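Local coordinates for CdiI immunity protein (Cupriavidus taiwanensis, PDB 5T87), which probably protects the cell that makes it by binding and neutralising the CdiA toxin of its own contact-dependent growth inhibition system, at residues E86-L89 / L90-G94; A102-A105 / L106-L109. One frame throughout, in Å; residues are numbered along the deposited sequence.

Contact 1: residues E86-L89 / L90-G94; sequences EEFL and LSLGG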
ATOM      1  N   GLU A  86      -1.098  13.031  -8.231  1.00 50.40           N
ATOM      2  CA  GLU A  86       0.107  13.686  -7.745  1.00 52.07           C
ATOM      3  C   GLU A  86      -0.188  14.905  -6.861  1.00 51.51           C
ATOM      4  O   GLU A  86       0.439  15.069  -5.808  1.00 51.27           O
ATOM      5  CB  GLU A  86       1.022  14.068  -8.898  1.00 55.03           C
ATOM      6  CG  GLU A  86       2.412  14.461  -8.429  1.00 57.60           C
ATOM      7  CD  GLU A  86       3.343  14.771  -9.571  1.00 61.50           C
ATOM      8  OE1 GLU A  86       3.031  15.682 -10.372  1.00 63.72           O
ATOM      9  OE2 GLU A  86       4.393  14.100  -9.664  1.00 64.28           O
ATOM     10  N   GLU A  87      -1.124  15.751  -7.290  1.00 51.88           N
ATOM     11  CA  GLU A  87      -1.523  16.934  -6.503  1.00 52.88           C
ATOM     12  C   GLU A  87      -2.062  16.505  -5.143  1.00 50.45           C
ATOM     13  O   GLU A  87      -1.768  17.148  -4.116  1.00 51.17           O
ATOM     14  CB  GLU A  87      -2.554  17.815  -7.249  1.00 54.70           C
ATOM     15  CG  GLU A  87      -1.892  18.828  -8.185  1.00 58.86           C
ATOM     16  CD  GLU A  87      -2.779  19.344  -9.325  1.00 60.23           C
ATOM     17  OE1 GLU A  87      -3.976  19.643  -9.103  1.00 60.70           O
ATOM     18  OE2 GLU A  87      -2.257  19.475 -10.454  1.00 60.55           O
ATOM     19  N   PHE A  88      -2.840  15.419  -5.154  1.00 46.77           N
ATOM     20  CA  PHE A  88      -3.346  14.796  -3.927  1.00 44.28           C
ATOM     21  C   PHE A  88      -2.229  14.366  -2.965  1.00 43.73           C
ATOM     22  O   PHE A  88      -2.201  14.774  -1.804  1.00 42.07           O
ATOM     23  CB  PHE A  88      -4.218  13.598  -4.269  1.00 42.39           C
ATOM     24  CG  PHE A  88      -4.577  12.775  -3.088  1.00 42.18           C
ATOM     25  CD1 PHE A  88      -5.470  13.259  -2.139  1.00 42.49           C
ATOM     26  CD2 PHE A  88      -3.999  11.521  -2.893  1.00 41.92           C
ATOM     27  CE1 PHE A  88      -5.805  12.505  -1.029  1.00 42.26           C
ATOM     28  CE2 PHE A  88      -4.336  10.759  -1.791  1.00 41.38           C
ATOM     29  CZ  PHE A  88      -5.242  11.251  -0.860  1.00 41.72           C
ATOM     30  N   LEU A  89      -1.294  13.572  -3.462  1.00 43.81           N
ATOM     31  CA  LEU A  89      -0.232  13.061  -2.605  1.00 45.81           C
ATOM     32  C   LEU A  89       0.703  14.167  -2.120  1.00 47.61           C
ATOM     33  O   LEU A  89       1.155  14.136  -0.963  1.00 48.25           O
ATOM     34  CB  LEU A  89       0.554  11.969  -3.324  1.00 46.48           C
ATOM     35  CG  LEU A  89      -0.245  10.711  -3.682  1.00 45.64           C
ATOM     36  CD1 LEU A  89       0.574   9.797  -4.582  1.00 46.45           C
ATOM     37  CD2 LEU A  89      -0.699   9.973  -2.436  1.00 45.55           C
ATOM     38  N   LEU A  90       0.984  15.136  -2.991  1.00 48.21           N
ATOM     39  CA  LEU A  90       1.816  16.273  -2.621  1.00 49.84           C
ATOM     40  C   LEU A  90       1.146  17.202  -1.618  1.00 50.22           C
ATOM     41  O   LEU A  90       1.835  17.832  -0.814  1.00 51.17           O
ATOM     42  CB  LEU A  90       2.197  17.086  -3.852  1.00 51.96           C
ATOM     43  CG  LEU A  90       3.219  16.479  -4.813  1.00 53.40           C
ATOM     44  CD1 LEU A  90       3.359  17.441  -5.990  1.00 55.24           C
ATOM     45  CD2 LEU A  90       4.572  16.212  -4.155  1.00 53.93           C
ATOM     46  N   SER A  91      -0.183  17.303  -1.669  1.00 49.58           N
ATOM     47  CA  SER A  91      -0.907  18.176  -0.745  1.00 50.81           C
ATOM     48  C   SER A  91      -0.884  17.677   0.698  1.00 51.30           C
ATOM     49  O   SER A  91      -1.202  18.442   1.609  1.00 52.64           O
ATOM     50  CB  SER A  91      -2.353  18.395  -1.199  1.00 50.36           C
ATOM     51  OG  SER A  91      -3.091  17.195  -1.167  1.00 49.37           O
ATOM     52  N   LEU A  92      -0.494  16.415   0.900  1.00 51.83           N
ATOM     53  CA  LEU A  92      -0.390  15.802   2.237  1.00 52.95           C
ATOM     54  C   LEU A  92       1.006  15.833   2.884  1.00 54.75           C
ATOM     55  O   LEU A  92       1.130  15.577   4.086  1.00 56.21           O
ATOM     56  CB  LEU A  92      -0.836  14.343   2.158  1.00 51.31           C
ATOM     57  CG  LEU A  92      -2.186  14.062   1.493  1.00 49.74           C
ATOM     58  CD1 LEU A  92      -2.353  12.572   1.249  1.00 48.39           C
ATOM     59  CD2 LEU A  92      -3.341  14.619   2.304  1.00 50.35           C
ATOM     60  N   GLY A  93       2.045  16.138   2.110  1.00 56.21           N
ATOM     61  CA  GLY A  93       3.431  16.087   2.606  1.00 59.08           C
ATOM     62  C   GLY A  93       3.726  16.853   3.887  1.00 61.77           C
ATOM     63  O   GLY A  93       4.679  16.523   4.603  1.00 62.51           O
ATOM     64  N   GLY A  94       2.911  17.876   4.166  1.00 63.10           N
ATOM     65  CA  GLY A  94       3.072  18.736   5.325  1.00 65.37           C
ATOM     66  C   GLY A  94       2.330  18.340   6.586  1.00 66.71           C
ATOM     67  O   GLY A  94       2.517  18.989   7.616  1.00 68.90           O
TER
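Leu90 N donates to Glu86 O (2.9 Å, 163° at the hydrogen) and Ser91 N to Glu87 O, a nearly straight helical bond followed by a more bent one. The next bonds are weak and go to acceptors three residues back: Leu92 N reaches Leu89 O only at 3.4 Å, and Ser91 N adds a weak second bond to Phe88 O. The hydroxyl of Ser91 turns back along the helix and gives its proton to the same carbonyl, with OG 2.7 Å from Phe88 O. A chi1 of 65° puts OG between its own backbone N and carbonyl carbon, from where it comes in at the flank of the Phe88 C=O, tilted from the carbonyl plane. Phe88 O is therefore gripped by a strong hydroxyl bond and a weak amide one where helix 82-91 runs out toward the turn through Gly93 and Gly94. This is the outgoing end of a helix in an all-helical protein, and the Ser91 hydroxyl shares Phe88 O with the weak amide bond. One turn on from Phe88, Leu92 lays its CD1 methyl over one face of the phenylalanine ring in a CH-pi contact, 4.1 Å from the ring centroid and shifted toward the rim by CZ. That ring also meets Phe46 edge-to-face and Phe54 with the planes almost perpendicular, so the leucine extends an aromatic cluster beneath the helix. On another side of the helix Glu86 and Leu90 run side by side, Glu86 CG 4.0 Å from Leu90 CD1. With CG anti to the backbone N (chi1 -167°) and an extended chain beyond it, Glu86 carries its carboxylate to Arg110, where OE2 forms a salt bridge.

Contact 2: residues A102-A105 / L106-L109; sequences ASDA and LDDL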
ATOM      1  N   ALA A 102       2.144   8.949   2.295  1.00 50.13           N
ATOM      2  CA  ALA A 102       2.142   9.827   1.110  1.00 50.54           C
ATOM      3  C   ALA A 102       3.433   9.675   0.321  1.00 51.25           C
ATOM      4  O   ALA A 102       3.395   9.470  -0.883  1.00 51.46           O
ATOM      5  CB  ALA A 102       1.930  11.288   1.498  1.00 51.25           C
ATOM      6  N   SER A 103       4.563   9.742   1.019  1.00 52.40           N
ATOM      7  CA  SER A 103       5.876   9.529   0.418  1.00 53.36           C
ATOM      8  C   SER A 103       5.988   8.184  -0.314  1.00 53.29           C
ATOM      9  O   SER A 103       6.484   8.136  -1.428  1.00 54.29           O
ATOM     10  CB  SER A 103       6.957   9.626   1.495  1.00 55.05           C
ATOM     11  OG  SER A 103       8.247   9.507   0.932  1.00 56.63           O
ATOM     12  N   ASP A 104       5.521   7.105   0.305  1.00 53.64           N
ATOM     13  CA  ASP A 104       5.584   5.767  -0.301  1.00 54.71           C
ATOM     14  C   ASP A 104       4.554   5.578  -1.419  1.00 54.18           C
ATOM     15  O   ASP A 104       4.762   4.776  -2.333  1.00 55.18           O
ATOM     16  CB  ASP A 104       5.364   4.672   0.746  1.00 55.82           C
ATOM     17  CG  ASP A 104       6.438   4.649   1.832  1.00 59.04           C
ATOM     18  OD1 ASP A 104       7.522   5.260   1.666  1.00 60.83           O
ATOM     19  OD2 ASP A 104       6.187   3.990   2.863  1.00 60.64           O
ATOM     20  N   ALA A 105       3.426   6.278  -1.330  1.00 52.70           N
ATOM     21  CA  ALA A 105       2.431   6.248  -2.398  1.00 51.70           C
ATOM     22  C   ALA A 105       2.988   6.967  -3.641  1.00 52.74           C
ATOM     23  O   ALA A 105       2.785   6.536  -4.779  1.00 51.60           O
ATOM     24  CB  ALA A 105       1.139   6.887  -1.928  1.00 50.40           C
ATOM     25  N   LEU A 106       3.712   8.051  -3.385  1.00 53.79           N
ATOM     26  CA  LEU A 106       4.404   8.819  -4.409  1.00 55.74           C
ATOM     27  C   LEU A 106       5.509   7.997  -5.103  1.00 57.00           C
ATOM     28  O   LEU A 106       5.651   8.049  -6.330  1.00 55.15           O
ATOM     29  CB  LEU A 106       4.998  10.071  -3.765  1.00 57.70           C
ATOM     30  CG  LEU A 106       5.130  11.335  -4.592  1.00 60.66           C
ATOM     31  CD1 LEU A 106       3.777  11.752  -5.170  1.00 60.08           C
ATOM     32  CD2 LEU A 106       5.711  12.428  -3.692  1.00 62.50           C
ATOM     33  N   ASP A 107       6.280   7.243  -4.309  1.00 58.70           N
ATOM     34  CA  ASP A 107       7.197   6.224  -4.842  1.00 60.19           C
ATOM     35  C   ASP A 107       6.455   5.312  -5.819  1.00 59.42           C
ATOM     36  O   ASP A 107       6.954   5.045  -6.901  1.00 60.03           O
ATOM     37  CB  ASP A 107       7.821   5.368  -3.716  1.00 61.92           C
ATOM     38  CG  ASP A 107       8.965   6.077  -2.975  1.00 64.47           C
ATOM     39  OD1 ASP A 107       9.244   7.259  -3.277  1.00 64.60           O
ATOM     40  OD2 ASP A 107       9.594   5.440  -2.084  1.00 65.78           O
ATOM     41  N   ASP A 108       5.260   4.859  -5.431  1.00 58.17           N
ATOM     42  CA  ASP A 108       4.447   3.975  -6.270  1.00 57.72           C
ATOM     43  C   ASP A 108       4.023   4.667  -7.564  1.00 57.56           C
ATOM     44  O   ASP A 108       4.101   4.073  -8.643  1.00 57.70           O
ATOM     45  CB  ASP A 108       3.223   3.427  -5.494  1.00 56.62           C
ATOM     46  CG  ASP A 108       3.617   2.505  -4.322  1.00 57.22           C
ATOM     47  OD1 ASP A 108       4.835   2.283  -4.104  1.00 57.99           O
ATOM     48  OD2 ASP A 108       2.708   1.993  -3.624  1.00 56.50           O
ATOM     49  N   LEU A 109       3.614   5.929  -7.455  1.00 57.91           N
ATOM     50  CA  LEU A 109       3.209   6.718  -8.619  1.00 59.08           C
ATOM     51  C   LEU A 109       4.359   6.909  -9.606  1.00 62.12           C
ATOM     52  O   LEU A 109       4.225   6.594 -10.792  1.00 62.17           O
ATOM     53  CB  LEU A 109       2.679   8.089  -8.191  1.00 58.26           C
ATOM     54  CG  LEU A 109       1.958   8.913  -9.263  1.00 58.77           C
ATOM     55  CD1 LEU A 109       0.734   8.175  -9.788  1.00 58.40           C
ATOM     56  CD2 LEU A 109       1.565  10.288  -8.731  1.00 59.47           C
TER
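The carboxylate of Asp108 lies against the Asp104 carbonyl, its OD1 3.1 Å from Asp104 O; the pair is not hydrogen-bonded, both atoms acting as acceptors. OD1 forms salt bridges to Arg50 and Arg23 of the CdiA toxin chain, which may hold it in this place. The Asp107 carboxylate does much the same one residue earlier, with OD1 3.4 Å from Ser103 O. Asp107 and Asp108 both have CG beside their own backbone N (chi1 -78° and -65°), which folds the flat groups back over the preceding turn. Asp104 OD1 stands 4.3 Å from Asp107 OD2, a like-charge pair whose cost the toxin's basic residues may offset, while Asp104 OD2 hydrogen-bonds Ser21 of the toxin. Beneath the acids the backbone is regular helix: Leu106 N to Ala102 O (2.9 Å), Asp107 N to Ser103 O, Asp108 N to Asp104 O and Leu109 N to Ala105 O. The Asp108 donor sits 38° out of the carbonyl plane, off the lone-pair direction. Ala105, Leu106 and Leu109 pack on helix 82-91, Ala105 and Leu109 also on helix 60-76. Here the amphipathic helix, apolar toward its own bundle and acidic toward the toxin, forms part of the interface, consistent with a toxin-binding immunity protein.

Coming from the N terminus, the chain meets contact 1 first, which covers the last turns of helix 82-91 and the turn with Gly93 and Gly94; it then enters helix 96-114 and reaches contact 2 midway along it. The two are in series and neither nests in the other; each lies within a continuous stretch and closes no long loop. They join where the two consecutive helices pack: Leu89 CD2 lies 3.6 Å from Ala105 CB, Leu89 CB meets Leu106 CD1, and Glu86 CB rests on Leu109 CD2. Leu89 and Ala105 share Val67 of helix 60-76 as a neighbour, which ties three helices together. Contact 2 also faces the toxin, whereas contact 1 touches no other chain of the assembly.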